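Local atomic coordinates of galactose mutarotase-like protein (Clostridium acetobutylicum, PDB entry 3OS7), a protein that probably binds carbohydrates and, as in related aldose 1-epimerases, may interconvert the alpha and beta anomers of aldose sugars. Residues Val131-Phe137 with Phe151-Tyr157. Residues are numbered along the deposited sequence; the frame is centred on the assembly and turned at random.
With EDO (1,2-ethanediol), chain H.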
loop_
_atom_site.group_PDB
_atom_site.type_symbol
_atom_site.label_atom_id
_atom_site.label_comp_id
_atom_site.label_asym_id
_atom_site.label_seq_id
_atom_site.Cartn_x
_atom_site.Cartn_y
_atom_site.Cartn_z
ATOM N N VAL A 131 -16.359 2.897 5.508
ATOM C CA VAL A 131 -16.165 1.544 6.021
ATOM C C VAL A 131 -14.832 1.480 6.748
ATOM O O VAL A 131 -13.784 1.885 6.212
ATOM C CB VAL A 131 -16.187 0.529 4.911
ATOM C CG1 VAL A 131 -15.824 -0.857 5.460
ATOM C CG2 VAL A 131 -17.544 0.492 4.216
ATOM N N GLU A 132 -14.855 0.992 7.976
ATOM C CA GLU A 132 -13.640 0.859 8.777
ATOM C C GLU A 132 -13.477 -0.571 9.233
ATOM O O GLU A 132 -14.454 -1.209 9.658
ATOM C CB GLU A 132 -13.683 1.776 10.016
ATOM C CG GLU A 132 -13.907 3.246 9.686
ATOM C CD GLU A 132 -13.731 4.178 10.896
ATOM O OE1 GLU A 132 -13.882 3.707 12.039
ATOM O OE2 GLU A 132 -13.427 5.376 10.686
ATOM N N VAL A 133 -12.245 -1.063 9.170
ATOM C CA VAL A 133 -11.903 -2.404 9.633
ATOM C C VAL A 133 -10.778 -2.261 10.626
ATOM O O VAL A 133 -9.980 -1.334 10.540
ATOM C CB VAL A 133 -11.478 -3.378 8.476
ATOM C CG1 VAL A 133 -12.690 -3.692 7.585
ATOM C CG2 VAL A 133 -10.276 -2.800 7.653
ATOM N N VAL A 134 -10.730 -3.158 11.589
ATOM C CA VAL A 134 -9.651 -3.173 12.555
ATOM C C VAL A 134 -9.027 -4.547 12.697
ATOM O O VAL A 134 -9.654 -5.579 12.406
ATOM C CB VAL A 134 -10.110 -2.711 13.958
ATOM C CG1 VAL A 134 -10.571 -1.253 13.927
ATOM C CG2 VAL A 134 -11.187 -3.619 14.505
ATOM N N PHE A 135 -7.771 -4.536 13.099
ATOM C CA PHE A 135 -7.043 -5.735 13.455
ATOM C C PHE A 135 -6.538 -5.586 14.878
ATOM O O PHE A 135 -5.746 -4.690 15.164
ATOM C CB PHE A 135 -5.831 -5.930 12.556
ATOM C CG PHE A 135 -5.065 -7.182 12.893
ATOM C CD1 PHE A 135 -5.572 -8.422 12.561
ATOM C CD2 PHE A 135 -3.908 -7.124 13.596
ATOM C CE1 PHE A 135 -4.903 -9.567 12.903
ATOM C CE2 PHE A 135 -3.230 -8.273 13.962
ATOM C CZ PHE A 135 -3.718 -9.487 13.613
ATOM N N ASP A 136 -6.996 -6.473 15.749
ATOM C CA ASP A 136 -6.608 -6.483 17.159
ATOM C C ASP A 136 -5.551 -7.552 17.400
ATOM O O ASP A 136 -5.796 -8.754 17.219
ATOM C CB ASP A 136 -7.823 -6.752 18.027
ATOM C CG ASP A 136 -8.918 -5.702 17.852
ATOM O OD1 ASP A 136 -8.627 -4.504 18.075
ATOM O OD2 ASP A 136 -10.065 -6.075 17.494
ATOM N N PHE A 137 -4.351 -7.116 17.761
ATOM C CA PHE A 137 -3.248 -8.022 18.015
ATOM C C PHE A 137 -3.126 -8.165 19.527
ATOM O O PHE A 137 -2.776 -7.203 20.218
ATOM C CB PHE A 137 -1.959 -7.480 17.411
ATOM C CG PHE A 137 -0.783 -8.438 17.501
ATOM C CD1 PHE A 137 -0.721 -9.578 16.706
ATOM C CD2 PHE A 137 0.296 -8.165 18.327
ATOM C CE1 PHE A 137 0.362 -10.420 16.768
ATOM C CE2 PHE A 137 1.375 -9.017 18.390
ATOM C CZ PHE A 137 1.427 -10.131 17.614
ATOM N N PHE A 151 -1.399 -4.332 19.972
ATOM C CA PHE A 151 -1.692 -3.158 19.154
ATOM C C PHE A 151 -3.031 -3.301 18.447
ATOM O O PHE A 151 -3.580 -4.394 18.365
ATOM C CB PHE A 151 -0.541 -2.861 18.154
ATOM C CG PHE A 151 -0.343 -3.907 17.070
ATOM C CD1 PHE A 151 -1.142 -3.916 15.946
ATOM C CD2 PHE A 151 0.683 -4.856 17.169
ATOM C CE1 PHE A 151 -0.956 -4.866 14.948
ATOM C CE2 PHE A 151 0.886 -5.790 16.192
ATOM C CZ PHE A 151 0.042 -5.784 15.054
ATOM N N GLN A 152 -3.565 -2.182 17.961
ATOM C CA GLN A 152 -4.712 -2.217 17.077
ATOM C C GLN A 152 -4.373 -1.406 15.840
ATOM O O GLN A 152 -4.023 -0.235 15.928
ATOM C CB GLN A 152 -5.964 -1.622 17.708
ATOM C CG GLN A 152 -7.212 -1.730 16.828
ATOM C CD GLN A 152 -8.416 -1.059 17.456
ATOM O OE1 GLN A 152 -8.508 0.178 17.496
ATOM N NE2 GLN A 152 -9.350 -1.869 17.943
ATOM N N PHE A 153 -4.511 -2.046 14.692
ATOM C CA PHE A 153 -4.470 -1.393 13.407
ATOM C C PHE A 153 -5.908 -1.055 12.962
ATOM O O PHE A 153 -6.862 -1.799 13.234
ATOM C CB PHE A 153 -3.822 -2.330 12.383
ATOM C CG PHE A 153 -2.516 -1.861 11.831
ATOM C CD1 PHE A 153 -2.468 -1.070 10.706
ATOM C CD2 PHE A 153 -1.309 -2.270 12.418
ATOM C CE1 PHE A 153 -1.258 -0.686 10.171
ATOM C CE2 PHE A 153 -0.090 -1.885 11.880
ATOM C CZ PHE A 153 -0.063 -1.101 10.769
ATOM N N LYS A 154 -6.067 0.061 12.266
ATOM C CA LYS A 154 -7.358 0.430 11.691
ATOM C C LYS A 154 -7.159 0.991 10.301
ATOM O O LYS A 154 -6.237 1.797 10.071
ATOM C CB LYS A 154 -8.065 1.476 12.551
ATOM C CG LYS A 154 -9.389 1.937 11.985
ATOM C CD LYS A 154 -10.332 2.589 13.044
ATOM C CE LYS A 154 -9.705 3.682 13.865
ATOM N NZ LYS A 154 -10.464 3.776 15.179
ATOM N N LEU A 155 -7.991 0.530 9.379
ATOM C CA LEU A 155 -8.078 1.114 8.043
ATOM C C LEU A 155 -9.464 1.749 7.957
ATOM O O LEU A 155 -10.476 1.085 8.153
ATOM C CB LEU A 155 -7.891 0.077 6.937
ATOM C CG LEU A 155 -6.748 -0.907 7.050
ATOM C CD1 LEU A 155 -6.681 -1.872 5.871
ATOM C CD2 LEU A 155 -5.439 -0.174 7.206
ATOM N N SER A 156 -9.488 3.041 7.682
ATOM C CA SER A 156 -10.711 3.799 7.558
ATOM C C SER A 156 -10.865 4.317 6.135
ATOM O O SER A 156 -10.123 5.198 5.676
ATOM C CB SER A 156 -10.719 4.942 8.572
ATOM O OG SER A 156 -11.959 5.633 8.488
ATOM N N TYR A 157 -11.810 3.732 5.408
ATOM C CA TYR A 157 -12.016 4.060 4.015
ATOM C C TYR A 157 -13.230 4.929 3.821
ATOM O O TYR A 157 -14.335 4.557 4.205
ATOM C CB TYR A 157 -12.157 2.774 3.202
ATOM C CG TYR A 157 -10.844 2.080 3.007
ATOM C CD1 TYR A 157 -9.905 2.602 2.109
ATOM C CD2 TYR A 157 -10.519 0.942 3.691
ATOM C CE1 TYR A 157 -8.705 1.985 1.897
ATOM C CE2 TYR A 157 -9.291 0.315 3.474
ATOM C CZ TYR A 157 -8.391 0.850 2.580
ATOM O OH TYR A 157 -7.153 0.257 2.349
HETATM C C1 EDO H . -5.378 3.725 15.984
HETATM O O1 EDO H . -6.304 4.703 15.518
HETATM C C2 EDO H . -5.878 2.326 15.627
HETATM O O2 EDO H . -7.159 2.063 16.235
HETATM O O HOH W 1 -13.272 4.754 14.263
#
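Phe137 and Phe151 close one end of an antiparallel beta hairpin in the beta-sandwich fold of the galactose mutarotase family. Strands 131-137 and 151-157 run at 166° to each other. Backbone N-H...O=C pairs join them from Val131 with Tyr157 to Phe137 with Phe151.

The face of Val131, Val133, Phe135, Phe137, Phe151, Phe153, Leu155 and Tyr157 is largely apolar; Tyr157 OH bonds to Gln166. CB of Phe137 is a bump that sits over the centre of the Phe151 ring, 3.5 Å from its centroid. The ring of Phe151 reaches this place because its CG stands between the backbone N and the carbonyl carbon (chi1 67°). The two rings are turned 20° from parallel and slid apart, so they barely overlap. CE1 of Phe151 meets the edge of the Phe135 ring at CD2, 4.0 Å away. Farther along, CG2 of Val133 fits against CB, CG and CD1 of Leu155. Strand 178-189 packs on this face through Met178, Val182 and Tyr184, and Phe78 meets the rings of Phe151 and Phe153.

The face of Glu132, Val134, Asp136, Gln152, Lys154 and Ser156 is largely polar. CG1 of Val134 nestles against the aliphatic CG and CD of Lys154. One water bridges Lys154 NZ and Glu132 OE1, whose own separation is 4.6 Å. Ser156 OG donates to Glu132 OE2 at 2.7 Å, on the anti side and well out of the carboxylate plane. Next to the Phe137-Phe151 pair, Asp136 and Gln152 lie side by side. Gln152 OE1 accepts a bond from an ethanediol that Ser169 also holds. Gln152 NE2 donates to the syn lone pair of Asp136 OD1 at 2.7 Å, close to the Gln152 amide plane.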